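Local coordinates for protein cysteine desulfurase (Thermococcus onnurineus, PDB 5B89) that probably catalyses the pyridoxal-phosphate-dependent transfer of sulfur from L-cysteine to a sulfur carrier, leaving L-alanine, at residues K29-P32 with L33-E36; T79-Y82 with E83-R86; S85-I88 with V89-I93; E219-V222 with K223-H226. All coordinates share one frame; numbering follows the deposited sequence.

Contact 1 of 4, residues K29-P32 with L33-E36; sequences KDIP and LTNE
Thr34 uses both its backbone and its side chain to hold the carbonyl of Ile31. The hydroxyl OG1 donates to Ile31 O at 2.8 Å and comes in nearly along the C=O axis. Thr34 N donates to the same Ile31 O at 3.1 Å, but from well above the carbonyl plane. The two donors therefore meet the oxygen from clearly different directions. The torsion of Thr34 explains this double grip: OG1 sits between the backbone N and the carbonyl carbon (chi1 62°), which turns it back toward the residue three places earlier. A further weak hydrogen bond links OG1 to Arg28 O.

The next backbone bonds repeat the same spacing. Asn35 N donates to Pro32 O at 3.0 Å, and Glu36 N donates to Leu33 O at 2.9 Å. Three successive i to i+3 bonds thus make overlapping turns, in the loop that leads from helix 25-28 to strand 38-39.

One water bridges the turns. It donates to Pro32 O at 2.8 Å and to Glu36 OE1 at 3.1 Å. The bend of the Glu36 chain at chi2 (-70°) helps place the carboxylate near it. Pro32 O thus accepts from both the water and Asn35 N.

The apolar contact is small. The methyl CG2 of Ile31 meets CG2 of Thr34 at 3.8 Å, the two side chains crossing at about a right angle. Leu47 packs against Ile31, Leu33 and Thr34, and Leu33 also reaches Leu61 of the second subunit.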
loop_
_atom_site.group_PDB
_atom_site.type_symbol
_atom_site.label_atom_id
_atom_site.label_comp_id
_atom_site.label_asym_id
_atom_site.label_seq_id
_atom_site.Cartn_x
_atom_site.Cartn_y
_atom_site.Cartn_z
ATOM N N LYS B 29 24.092 5.959 15.658
ATOM C CA LYS B 29 23.507 6.175 16.974
ATOM C C LYS B 29 22.004 6.176 16.995
ATOM O O LYS B 29 21.448 6.031 18.009
ATOM C CB LYS B 29 23.923 7.508 17.550
ATOM C CG LYS B 29 25.325 7.567 18.030
ATOM C CD LYS B 29 25.661 9.012 18.328
ATOM C CE LYS B 29 25.723 9.261 19.806
ATOM N NZ LYS B 29 26.967 8.638 20.315
ATOM N N ASP B 30 21.375 6.367 15.851
ATOM C CA ASP B 30 19.939 6.364 15.751
ATOM C C ASP B 30 19.346 5.023 15.278
ATOM O O ASP B 30 18.171 4.932 15.136
ATOM C CB ASP B 30 19.461 7.405 14.749
ATOM C CG ASP B 30 19.684 8.827 15.214
ATOM O OD1 ASP B 30 19.712 9.055 16.388
ATOM O OD2 ASP B 30 19.861 9.687 14.386
ATOM N N ILE B 31 20.183 4.033 15.055
ATOM C CA ILE B 31 19.769 2.727 14.536
ATOM C C ILE B 31 20.307 1.607 15.433
ATOM O O ILE B 31 21.393 1.170 15.279
ATOM C CB ILE B 31 20.276 2.534 13.094
ATOM C CG1 ILE B 31 19.818 3.711 12.219
ATOM C CG2 ILE B 31 19.734 1.252 12.515
ATOM C CD1 ILE B 31 20.500 3.805 10.879
ATOM N N PRO B 32 19.485 1.158 16.361
ATOM C CA PRO B 32 19.961 0.179 17.298
ATOM C C PRO B 32 20.447 -1.082 16.705
ATOM O O PRO B 32 21.412 -1.722 17.210
ATOM C CB PRO B 32 18.675 -0.179 18.125
ATOM C CG PRO B 32 17.852 1.002 17.999
ATOM C CD PRO B 32 18.177 1.710 16.722
ATOM N N LEU B 33 19.880 -1.576 15.592
ATOM C CA LEU B 33 20.403 -2.784 14.975
ATOM C C LEU B 33 21.876 -2.733 14.533
ATOM O O LEU B 33 22.440 -3.798 14.414
ATOM C CB LEU B 33 19.505 -3.239 13.811
ATOM C CG LEU B 33 18.300 -4.013 14.297
ATOM C CD1 LEU B 33 17.188 -4.054 13.164
ATOM C CD2 LEU B 33 18.692 -5.445 14.661
ATOM N N THR B 34 22.423 -1.552 14.302
ATOM C CA THR B 34 23.870 -1.498 13.934
ATOM C C THR B 34 24.748 -1.924 15.060
ATOM O O THR B 34 25.898 -2.294 14.791
ATOM C CB THR B 34 24.270 -0.103 13.478
ATOM O OG1 THR B 34 24.099 0.917 14.496
ATOM C CG2 THR B 34 23.432 0.342 12.197
ATOM N N ASN B 35 24.229 -1.979 16.264
ATOM C CA ASN B 35 24.981 -2.471 17.406
ATOM C C ASN B 35 24.908 -3.957 17.479
ATOM O O ASN B 35 25.665 -4.553 18.300
ATOM C CB ASN B 35 24.497 -1.778 18.685
ATOM C CG ASN B 35 25.482 -1.898 19.823
ATOM O OD1 ASN B 35 25.155 -2.433 20.873
ATOM N ND2 ASN B 35 26.711 -1.445 19.594
ATOM N N GLU B 36 24.020 -4.607 16.729
ATOM C CA GLU B 36 23.849 -6.039 16.818
ATOM C C GLU B 36 24.282 -6.871 15.651
ATOM O O GLU B 36 24.616 -7.987 15.802
ATOM C CB GLU B 36 22.367 -6.383 17.034
ATOM C CG GLU B 36 21.664 -5.543 18.046
ATOM C CD GLU B 36 22.125 -5.807 19.439
ATOM O OE1 GLU B 36 22.090 -4.889 20.240
ATOM O OE2 GLU B 36 22.508 -6.924 19.717
HETATM O O HOH W 1 21.253 -1.912 20.007
#

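Contact 2 of 4, residues T79-Y82 with E83-R86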
loop_
_atom_site.group_PDB
_atom_site.type_symbol
_atom_site.label_atom_id
_atom_site.label_comp_id
_atom_site.label_asym_id
_atom_site.label_seq_id
_atom_site.Cartn_x
_atom_site.Cartn_y
_atom_site.Cartn_z
ATOM N N THR B 79 -4.553 15.656 7.709
ATOM C CA THR B 79 -4.576 16.162 6.340
ATOM C C THR B 79 -3.369 17.118 6.161
ATOM O O THR B 79 -2.654 16.991 5.131
ATOM C CB THR B 79 -5.871 16.887 6.004
ATOM O OG1 THR B 79 -6.938 15.972 6.134
ATOM C CG2 THR B 79 -5.834 17.357 4.606
ATOM N N HIS B 80 -3.143 18.038 7.083
ATOM C CA HIS B 80 -1.957 18.944 6.944
ATOM C C HIS B 80 -0.704 18.171 6.892
ATOM O O HIS B 80 0.144 18.458 6.003
ATOM C CB HIS B 80 -1.938 19.898 8.120
ATOM C CG HIS B 80 -0.615 20.584 8.423
ATOM N ND1 HIS B 80 -0.180 21.669 7.684
ATOM C CD2 HIS B 80 0.358 20.335 9.334
ATOM C CE1 HIS B 80 1.010 22.043 8.120
ATOM N NE2 HIS B 80 1.357 21.259 9.128
ATOM N N LYS B 81 -0.474 17.165 7.758
ATOM C CA LYS B 81 0.770 16.404 7.773
ATOM C C LYS B 81 0.863 15.526 6.494
ATOM O O LYS B 81 2.003 15.317 5.974
ATOM C CB LYS B 81 0.909 15.561 9.046
ATOM C CG LYS B 81 1.124 16.442 10.260
ATOM C CD LYS B 81 2.434 17.128 10.320
ATOM C CE LYS B 81 3.534 16.234 10.552
ATOM N NZ LYS B 81 4.882 16.889 10.681
ATOM N N TYR B 82 -0.211 14.991 5.978
ATOM C CA TYR B 82 -0.187 14.206 4.742
ATOM C C TYR B 82 0.201 15.094 3.535
ATOM O O TYR B 82 1.065 14.728 2.758
ATOM C CB TYR B 82 -1.558 13.518 4.512
ATOM C CG TYR B 82 -1.668 12.643 3.290
ATOM C CD1 TYR B 82 -0.814 11.539 3.150
ATOM C CD2 TYR B 82 -2.549 12.867 2.287
ATOM C CE1 TYR B 82 -0.921 10.735 2.088
ATOM C CE2 TYR B 82 -2.612 12.019 1.180
ATOM C CZ TYR B 82 -1.741 10.995 1.098
ATOM O OH TYR B 82 -1.771 10.112 -0.004
ATOM N N GLU B 83 -0.420 16.257 3.424
ATOM C CA GLU B 83 -0.041 17.260 2.382
ATOM C C GLU B 83 1.381 17.673 2.597
ATOM O O GLU B 83 2.134 17.799 1.561
ATOM C CB GLU B 83 -0.985 18.442 2.487
ATOM C CG GLU B 83 -2.393 18.183 2.079
ATOM C CD GLU B 83 -3.308 19.401 2.327
ATOM O OE1 GLU B 83 -2.924 20.367 3.076
ATOM O OE2 GLU B 83 -4.449 19.303 1.874
ATOM N N GLU B 84 1.833 17.981 3.796
ATOM C CA GLU B 84 3.271 18.313 4.049
ATOM C C GLU B 84 4.203 17.209 3.473
ATOM O O GLU B 84 5.265 17.488 2.889
ATOM C CB GLU B 84 3.547 18.615 5.478
ATOM C CG GLU B 84 4.954 18.886 5.861
ATOM C CD GLU B 84 5.238 18.780 7.373
ATOM O OE1 GLU B 84 5.279 17.715 8.031
ATOM O OE2 GLU B 84 5.550 19.870 7.973
ATOM N N SER B 85 3.842 15.945 3.713
ATOM C CA SER B 85 4.670 14.824 3.337
ATOM C C SER B 85 4.689 14.770 1.805
ATOM O O SER B 85 5.780 14.520 1.297
ATOM C CB SER B 85 3.978 13.544 3.917
ATOM O OG SER B 85 4.007 13.557 5.332
ATOM N N ARG B 86 3.611 14.996 1.104
ATOM C CA ARG B 86 3.652 14.999 -0.321
ATOM C C ARG B 86 4.565 16.136 -0.825
ATOM O O ARG B 86 5.274 15.956 -1.756
ATOM C CB ARG B 86 2.279 15.212 -0.924
ATOM C CG ARG B 86 2.180 14.865 -2.397
ATOM C CD ARG B 86 0.886 15.303 -3.043
ATOM N NE ARG B 86 -0.300 14.790 -2.387
ATOM C CZ ARG B 86 -0.768 13.574 -2.528
ATOM N NH1 ARG B 86 -0.194 12.667 -3.284
ATOM N NH2 ARG B 86 -1.846 13.259 -1.850
HETATM O O HOH W 2 3.954 20.532 10.389
#
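Tyr82 and Arg86 bring two flat groups together one helical turn apart. Their planes stand 81° from each other, so this is no parallel stack. NH2 of the Arg86 guanidinium comes obliquely to the outer end of the ring, 3.4 Å from CE2 and 3.6 Å from OH of Tyr82. Both side chains leave with CG anti to the backbone N, and a bend at chi3 (-56°) turns the Arg86 tail back toward the ring. Glu285 holds both polar ends: Tyr82 OH bonds one carboxylate oxygen, and Arg86 NH1 bridges to the other. Arg86 NH1 also donates to Ile100 O. The imidazole of His80 is linked through NE2 to a water, which donates to Glu84 OE2.

Lys81 runs alongside Glu84, both pointing the same way. Its NZ makes a salt bridge of 2.8 Å to Glu84 OE1, on the syn side of the carboxylate. Bends at chi2 and chi3 fold the lysine chain down to this oxygen. With a methionine in place of Lys81, Glu84 OE1 would probably be left without its charged mate, and the carboxylate would be freer to turn.

Lys81 O is gripped twice. Ser85 OG (2.7 Å) and Ser85 N (3.0 Å) reach Lys81 O from opposite faces of its plane. Thr79 touches Glu83 through CG2, 3.6 Å from OE2, while Glu83 OE1 bridges to Arg69.

The backbone bonds from Glu83 N to Thr79 O and from Arg86 N to Tyr82 O have the i to i+4 pattern of an alpha helix. Here it is helix 73-93, with Lys81, Tyr82 and Ser85 packed on helix 291-307.

Contact 3 of 4, residues S85-I88 with V89-I93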
loop_
_atom_site.group_PDB
_atom_site.type_symbol
_atom_site.label_atom_id
_atom_site.label_comp_id
_atom_site.label_asym_id
_atom_site.label_seq_id
_atom_site.Cartn_x
_atom_site.Cartn_y
_atom_site.Cartn_z
ATOM N N SER B 85 3.842 15.945 3.713
ATOM C CA SER B 85 4.670 14.824 3.337
ATOM C C SER B 85 4.689 14.770 1.805
ATOM O O SER B 85 5.780 14.520 1.297
ATOM C CB SER B 85 3.978 13.544 3.917
ATOM O OG SER B 85 4.007 13.557 5.332
ATOM N N ARG B 86 3.611 14.996 1.104
ATOM C CA ARG B 86 3.652 14.999 -0.321
ATOM C C ARG B 86 4.565 16.136 -0.825
ATOM O O ARG B 86 5.274 15.956 -1.756
ATOM C CB ARG B 86 2.279 15.212 -0.924
ATOM C CG ARG B 86 2.180 14.865 -2.397
ATOM C CD ARG B 86 0.886 15.303 -3.043
ATOM N NE ARG B 86 -0.300 14.790 -2.387
ATOM C CZ ARG B 86 -0.768 13.574 -2.528
ATOM N NH1 ARG B 86 -0.194 12.667 -3.284
ATOM N NH2 ARG B 86 -1.846 13.259 -1.850
ATOM N N LYS B 87 4.475 17.306 -0.207
ATOM C CA LYS B 87 5.406 18.415 -0.613
ATOM C C LYS B 87 6.813 18.033 -0.384
ATOM O O LYS B 87 7.706 18.420 -1.195
ATOM C CB LYS B 87 4.992 19.712 0.139
ATOM C CG LYS B 87 5.770 20.926 -0.396
ATOM C CD LYS B 87 5.399 21.320 -1.798
ATOM C CE LYS B 87 6.133 22.604 -2.122
ATOM N NZ LYS B 87 5.885 22.866 -3.537
ATOM N N ILE B 88 7.174 17.424 0.731
ATOM C CA ILE B 88 8.539 17.033 1.020
ATOM C C ILE B 88 9.028 16.053 -0.090
ATOM O O ILE B 88 10.172 16.127 -0.516
ATOM C CB ILE B 88 8.681 16.467 2.471
ATOM C CG1 ILE B 88 8.556 17.625 3.461
ATOM C CG2 ILE B 88 9.916 15.670 2.676
ATOM C CD1 ILE B 88 8.275 17.150 4.894
ATOM N N VAL B 89 8.202 15.067 -0.470
ATOM C CA VAL B 89 8.600 14.102 -1.495
ATOM C C VAL B 89 8.792 14.862 -2.825
ATOM O O VAL B 89 9.756 14.604 -3.551
ATOM C CB VAL B 89 7.496 13.032 -1.637
ATOM C CG1 VAL B 89 7.811 12.167 -2.853
ATOM C CG2 VAL B 89 7.461 12.197 -0.390
ATOM N N ALA B 90 7.870 15.721 -3.155
ATOM C CA ALA B 90 7.976 16.529 -4.417
ATOM C C ALA B 90 9.280 17.288 -4.426
ATOM O O ALA B 90 10.034 17.200 -5.434
ATOM C CB ALA B 90 6.798 17.448 -4.533
ATOM N N ASP B 91 9.580 18.004 -3.376
ATOM C CA ASP B 91 10.808 18.754 -3.362
ATOM C C ASP B 91 12.053 17.879 -3.452
ATOM O O ASP B 91 12.991 18.282 -4.038
ATOM C CB ASP B 91 10.911 19.712 -2.181
ATOM C CG ASP B 91 9.910 20.823 -2.220
ATOM O OD1 ASP B 91 9.410 21.165 -3.238
ATOM O OD2 ASP B 91 9.673 21.379 -1.168
ATOM N N PHE B 92 12.027 16.704 -2.865
ATOM C CA PHE B 92 13.167 15.815 -2.871
ATOM C C PHE B 92 13.582 15.416 -4.300
ATOM O O PHE B 92 14.708 15.278 -4.532
ATOM C CB PHE B 92 12.802 14.572 -2.022
ATOM C CG PHE B 92 13.898 13.551 -1.846
ATOM C CD1 PHE B 92 15.058 13.875 -1.228
ATOM C CD2 PHE B 92 13.700 12.282 -2.222
ATOM C CE1 PHE B 92 16.027 12.931 -1.033
ATOM C CE2 PHE B 92 14.650 11.330 -2.014
ATOM C CZ PHE B 92 15.811 11.662 -1.429
ATOM N N ILE B 93 12.610 15.275 -5.187
ATOM C CA ILE B 93 12.850 14.884 -6.563
ATOM C C ILE B 93 12.678 15.969 -7.611
ATOM O O ILE B 93 12.762 15.739 -8.730
ATOM C CB ILE B 93 12.125 13.593 -6.978
ATOM C CG1 ILE B 93 10.628 13.811 -7.061
ATOM C CG2 ILE B 93 12.454 12.512 -5.983
ATOM C CD1 ILE B 93 9.872 12.627 -7.603
HETATM O O HOH W 3 7.177 20.909 -4.947
#
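Lys87 and Asp91 meet on the exposed side of the helix, one turn apart. Their salt bridge is long, 3.9 Å from Lys87 NZ to Asp91 OD1. A water fills in between them: it accepts from Lys87 NZ at 2.7 Å and donates to Asp91 OD1 at 2.8 Å. The aliphatic part of the lysine comes closer than its charge, with CE 3.7 Å from Asp91 OD1. A bend at chi2 (69°) turns the otherwise extended Lys87 chain toward the aspartate.

The backbone fixes this spacing. Asp91 N donates to Lys87 O at 2.9 Å, in the i to i+4 pattern of an alpha helix. Val89, Ala90 and Phe92 donate in the same way to Ser85, Arg86 and Ile88. The branch of Val89 lies close to the helix, with CG2 3.3 Å from Ser85 O.

Further out, the other sides of the helix are held by the fold. Val89 and Ala90 rest on Ile100 of strand 100-103, and Val89 also on Val246 of strand 245-249. These are neighbouring strands of the large mixed sheet. Ile88 and Phe92 both pack on Ile301 of helix 291-307.

The helix is thus amphipathic here. Lys87 and Asp91 are exposed, while Ile88 and Val89 face the fold. Arg86 is charged but buried, and is met by Glu285 and Ile100 O. Being long and bridged by water, the Lys87 to Asp91 pair probably adds only modest stability.

Contact 4 of 4, residues E219-V222 with K223-H226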
loop_
_atom_site.group_PDB
_atom_site.type_symbol
_atom_site.label_atom_id
_atom_site.label_comp_id
_atom_site.label_asym_id
_atom_site.label_seq_id
_atom_site.Cartn_x
_atom_site.Cartn_y
_atom_site.Cartn_z
ATOM N N GLU B 219 21.588 11.648 -6.062
ATOM C CA GLU B 219 20.619 12.594 -6.510
ATOM C C GLU B 219 19.656 11.990 -7.487
ATOM O O GLU B 219 20.068 11.310 -8.459
ATOM C CB GLU B 219 21.322 13.769 -7.204
ATOM C CG GLU B 219 20.322 14.802 -7.691
ATOM C CD GLU B 219 20.992 16.068 -8.300
ATOM O OE1 GLU B 219 22.196 16.053 -8.606
ATOM O OE2 GLU B 219 20.275 17.064 -8.482
ATOM N N VAL B 220 18.357 12.210 -7.211
ATOM C CA VAL B 220 17.312 11.812 -8.091
ATOM C C VAL B 220 16.458 13.013 -8.404
ATOM O O VAL B 220 15.809 13.506 -7.484
ATOM C CB VAL B 220 16.442 10.637 -7.547
ATOM C CG1 VAL B 220 15.238 10.399 -8.461
ATOM C CG2 VAL B 220 17.313 9.413 -7.468
ATOM N N ASN B 221 16.518 13.575 -9.631
ATOM C CA ASN B 221 15.847 14.819 -9.905
ATOM C C ASN B 221 15.135 14.653 -11.240
ATOM O O ASN B 221 15.781 14.353 -12.279
ATOM C CB ASN B 221 16.853 15.942 -10.018
ATOM C CG ASN B 221 16.214 17.268 -10.295
ATOM O OD1 ASN B 221 15.765 17.495 -11.369
ATOM N ND2 ASN B 221 15.995 18.066 -9.254
ATOM N N VAL B 222 13.824 14.825 -11.273
ATOM C CA VAL B 222 13.049 14.537 -12.416
ATOM C C VAL B 222 13.402 15.405 -13.665
ATOM O O VAL B 222 13.238 14.960 -14.799
ATOM C CB VAL B 222 11.534 14.521 -12.183
ATOM C CG1 VAL B 222 11.165 13.388 -11.183
ATOM C CG2 VAL B 222 11.040 15.876 -11.748
ATOM N N LYS B 223 13.715 16.641 -13.391
ATOM C CA LYS B 223 14.127 17.617 -14.491
ATOM C C LYS B 223 15.476 17.176 -15.137
ATOM O O LYS B 223 15.546 17.006 -16.396
ATOM C CB LYS B 223 14.251 19.007 -13.897
ATOM C CG LYS B 223 12.968 19.556 -13.214
ATOM C CD LYS B 223 13.066 20.898 -12.428
ATOM C CE LYS B 223 12.986 20.771 -10.870
ATOM N NZ LYS B 223 14.299 21.013 -10.111
ATOM N N LYS B 224 16.454 16.869 -14.315
ATOM C CA LYS B 224 17.764 16.455 -14.748
ATOM C C LYS B 224 17.700 15.162 -15.486
ATOM O O LYS B 224 18.410 14.958 -16.459
ATOM C CB LYS B 224 18.755 16.326 -13.637
ATOM C CG LYS B 224 18.998 17.612 -12.949
ATOM C CD LYS B 224 20.156 17.563 -12.016
ATOM C CE LYS B 224 20.168 18.910 -11.291
ATOM N NZ LYS B 224 21.317 18.859 -10.353
ATOM N N LEU B 225 16.808 14.240 -15.089
ATOM C CA LEU B 225 16.700 12.952 -15.695
ATOM C C LEU B 225 15.776 12.926 -16.916
ATOM O O LEU B 225 15.615 11.908 -17.565
ATOM C CB LEU B 225 16.176 11.959 -14.651
ATOM C CG LEU B 225 17.131 11.674 -13.508
ATOM C CD1 LEU B 225 16.428 10.677 -12.557
ATOM C CD2 LEU B 225 18.576 11.225 -13.869
ATOM N N HIS B 226 15.084 14.052 -17.140
ATOM C CA HIS B 226 14.075 14.115 -18.199
ATOM C C HIS B 226 12.981 13.108 -18.104
ATOM O O HIS B 226 12.396 12.609 -19.020
ATOM C CB HIS B 226 14.683 14.028 -19.624
ATOM C CG HIS B 226 15.854 14.936 -19.845
ATOM N ND1 HIS B 226 17.194 14.566 -19.781
ATOM C CD2 HIS B 226 15.826 16.276 -19.993
ATOM C CE1 HIS B 226 17.934 15.659 -19.970
ATOM N NE2 HIS B 226 17.128 16.700 -20.109
#
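Lys224 NZ donates to Glu219 OE2 at 2.8 Å, forming a salt bridge on the syn side of the carboxylate. Both chains are extended beyond CG and cross at about a right angle. The methylene CE of Lys224 also lies close, 3.4 Å from Glu219 OE2.

Asn221 holds the backbone between them. Its OD1 accepts from Lys224 N at 3.1 Å, a fairly straight bond (167° at the hydrogen). With CG anti to the backbone N (chi1 -180°), the amide extends over the start of the turn. Asn221 O accepts from Leu225 N at 3.0 Å, which adds an i to i+4 bond.

A type I beta turn follows from Lys223 to His226, closed by His226 N to Lys223 O at 3.1 Å. This turn belongs to the loop between the parallel strands 206-210 and 229-233 of the mixed sheet. A leucine in place of Asn221 would probably leave Lys224 N without its side-chain acceptor and the start of the turn less firmly held.

The inner side is apolar. Val220 CG1 lies 4.3 Å from Leu225 CD1, and both side chains pack on Leu230. Lys223 O sits over one face of the His226 ring, nearer its border than its centre.

Contacts 2 and 3 are successive parts of helix 73-93. They share Ser85 and Arg86, and their centres are 10 Å apart. Ile93 of contact 3 touches contact 4: Ile93 O and Val222 N lie 2.9 Å apart, a probable hydrogen bond, and Ile93 CB packs on Val220 O. Contact 1 stands apart, its centre 27 Å or more from the other centres. Contacts 2 and 4 both approach cofactor: the side chains of Tyr82 and Val220 are each about 11 Å from a bound pyridoxal phosphate. The side chain of Arg86, shared by contacts 2 and 3, is about 14 Å from a bound pyridoxal phosphate. None of these three contacts lines the pocket directly.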